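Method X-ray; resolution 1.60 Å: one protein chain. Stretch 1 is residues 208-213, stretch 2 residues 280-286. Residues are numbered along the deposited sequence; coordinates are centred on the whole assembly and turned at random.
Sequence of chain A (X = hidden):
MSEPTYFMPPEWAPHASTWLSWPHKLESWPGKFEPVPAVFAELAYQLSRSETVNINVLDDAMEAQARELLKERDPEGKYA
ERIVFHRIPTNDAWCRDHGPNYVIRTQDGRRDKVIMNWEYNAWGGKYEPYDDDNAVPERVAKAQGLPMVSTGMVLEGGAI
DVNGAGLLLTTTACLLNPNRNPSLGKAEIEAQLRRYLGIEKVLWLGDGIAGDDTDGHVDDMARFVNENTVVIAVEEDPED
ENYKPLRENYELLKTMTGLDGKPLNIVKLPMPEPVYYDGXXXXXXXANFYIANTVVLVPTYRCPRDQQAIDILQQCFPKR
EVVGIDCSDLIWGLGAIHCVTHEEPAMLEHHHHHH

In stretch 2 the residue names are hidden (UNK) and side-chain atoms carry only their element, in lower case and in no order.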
# COMPACT_ATOMS: atom_id res chain seq x y z
N GLY A 208 11.91 -10.33 3.93
CA GLY A 208 11.40 -9.74 2.70
C GLY A 208 12.35 -9.97 1.54
O GLY A 208 13.16 -10.89 1.57
N ILE A 209 12.25 -9.12 0.51
CA ILE A 209 13.10 -9.25 -0.67
C ILE A 209 14.35 -8.38 -0.65
O ILE A 209 14.51 -7.51 0.21
CB ILE A 209 12.31 -8.94 -1.97
CG1 ILE A 209 11.89 -7.47 -1.99
CG2 ILE A 209 11.09 -9.86 -2.06
CD1 ILE A 209 11.17 -7.05 -3.27
N ALA A 210 15.23 -8.61 -1.62
CA ALA A 210 16.48 -7.87 -1.73
C ALA A 210 16.31 -6.42 -2.20
O ALA A 210 15.39 -6.10 -2.94
CB ALA A 210 17.43 -8.60 -2.68
N GLY A 211 17.23 -5.57 -1.74
CA GLY A 211 17.22 -4.16 -2.11
C GLY A 211 16.13 -3.34 -1.44
O GLY A 211 15.97 -2.16 -1.73
N ASP A 212 15.41 -3.98 -0.53
CA ASP A 212 14.31 -3.35 0.19
C ASP A 212 14.78 -2.53 1.40
O ASP A 212 15.41 -3.07 2.31
CB ASP A 212 13.32 -4.45 0.60
CG ASP A 212 12.19 -3.93 1.44
OD1 ASP A 212 11.76 -2.78 1.24
OD2 ASP A 212 11.71 -4.71 2.30
N ASP A 213 14.47 -1.24 1.40
CA ASP A 213 14.86 -0.33 2.48
C ASP A 213 13.81 -0.23 3.59
O ASP A 213 13.99 0.52 4.55
CB ASP A 213 15.13 1.07 1.93
CG ASP A 213 16.61 1.42 1.93
OD1 ASP A 213 16.94 2.58 1.61
OD2 ASP A 213 17.44 0.55 2.24
N UNK A 280 23.10 -1.08 -7.89
CA UNK A 280 22.37 -1.54 -6.71
C UNK A 280 21.09 -2.28 -7.08
O UNK A 280 20.36 -1.87 -7.99
c UNK A 280 22.81 1.72 -4.58
c UNK A 280 23.17 0.61 -5.55
c UNK A 280 22.01 -0.35 -5.82
o UNK A 280 21.62 2.09 -4.50
o UNK A 280 23.72 2.25 -3.91
N UNK A 281 20.83 -3.37 -6.38
CA UNK A 281 19.63 -4.17 -6.60
C UNK A 281 18.43 -3.36 -6.08
O UNK A 281 18.47 -2.83 -4.97
c UNK A 281 18.52 -6.95 -7.51
c UNK A 281 19.75 -5.50 -5.86
c UNK A 281 18.59 -6.48 -6.07
n UNK A 281 17.51 -7.98 -7.74
c UNK A 281 17.67 -9.28 -7.48
n UNK A 281 16.70 -10.14 -7.74
n UNK A 281 18.81 -9.72 -6.97
N UNK A 282 17.39 -3.27 -6.90
CA UNK A 282 16.18 -2.54 -6.52
C UNK A 282 15.09 -3.54 -6.15
O UNK A 282 15.02 -4.63 -6.72
c UNK A 282 16.81 -0.72 -8.25
c UNK A 282 15.72 -1.65 -7.68
c UNK A 282 16.19 0.23 -9.28
c UNK A 282 17.45 0.07 -7.12
N UNK A 283 14.21 -3.18 -5.20
CA UNK A 283 13.12 -4.05 -4.74
C UNK A 283 11.90 -4.16 -5.65
O UNK A 283 10.76 -3.98 -5.21
c UNK A 283 12.95 -1.99 -3.62
c UNK A 283 14.23 -1.92 -4.45
c UNK A 283 12.78 -3.46 -3.38
N UNK A 284 12.14 -4.48 -6.92
CA UNK A 284 11.06 -4.62 -7.89
C UNK A 284 10.21 -5.85 -7.56
O UNK A 284 10.74 -6.94 -7.37
c UNK A 284 11.64 -4.75 -9.29
N UNK A 285 8.90 -5.67 -7.50
CA UNK A 285 8.00 -6.78 -7.20
C UNK A 285 6.58 -6.55 -7.69
O UNK A 285 6.01 -5.48 -7.50
c UNK A 285 7.97 -7.04 -5.70
o UNK A 285 7.03 -8.06 -5.40
N UNK A 286 6.02 -7.57 -8.33
CA UNK A 286 4.65 -7.48 -8.83
C UNK A 286 3.64 -7.50 -7.70
O UNK A 286 2.47 -7.17 -7.91
c UNK A 286 6.18 -7.59 -12.99
c UNK A 286 6.95 -8.72 -13.23
c UNK A 286 4.36 -8.62 -9.80
o UNK A 286 7.79 -8.76 -14.32
c UNK A 286 6.89 -9.81 -12.38
c UNK A 286 5.34 -7.57 -11.88
c UNK A 286 6.05 -9.77 -11.27
c UNK A 286 5.26 -8.66 -11.01

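Position 280 carries three side-chain carbons in an unbranched row, the last of them holding two oxygens. This is a carboxylate on a two-methylene arm, hence Glu-280. Its side chain takes no part in the contact.

At position 281 three carbons lead to a nitrogen and then to a carbon bearing two more nitrogens, a guanidinium group that identifies Arg-281. The CA-to-CB bond points toward stretch 1, and the aliphatic part of the chain lies against Ala-210, with CG of Arg-281 4.2 Å from CB of Ala-210. Both terminal nitrogens are hydrogen-bonded elsewhere in the structure. The backbone contributes as well: O of Arg-281 receives a CA-H...O contact from CA of Gly-211 at 3.4 Å.

Position 282 has four side-chain carbons, forked at the second, which makes it Leu-282. Its CA-to-CB bond points away from stretch 1, and CB stays 6.0 Å from O of Gly-211, although its CA and that of Gly-211 are just 4.8 Å apart.

At position 283 three carbons close a ring onto the backbone nitrogen, as in proline alone: Pro-283. This residue has the largest area covered by stretch 1. Its CD lies 3.2 Å from O of Gly-211, its CB 3.9 Å from CD1 of Ile-209, and its CA 3.5 Å from O of Ala-210 in a second CA-H...O contact.

Position 284 shows a single carbon, so it is Ala-284, and its CB points away. Its N gives a weak hydrogen bond to O of Leu-282, while its own O is 4.1 Å from CD1 of Ile-209.

Position 285 has one carbon followed by one oxygen, the hydroxymethyl of Ser-285. Its CB approaches CD1 of Ile-209 to 4.0 Å.

Position 286 bears one carbon and then a six-carbon ring with an oxygen attached, identifying Tyr-286; the side chain is out of reach of stretch 1.

No hydrogen bond joins the stretches, which meet through close packing and the two CA-H...O contacts. The type II turn from Ile-209 to Asp-212 fits over Pro-283, whose ring meets Ile-209, Gly-211 and Asp-212. Gly-211 suits this place on two counts: its phi of 74° favours glycine, and an ideal CB would stand 2.3 Å from O of Arg-281, a clash. The absence of a side chain leaves room for the backbones to come close here. Across the whole contact, 288 Å² is buried, both sides summed.

Stretch 2, residues 280-286: ERLPASY
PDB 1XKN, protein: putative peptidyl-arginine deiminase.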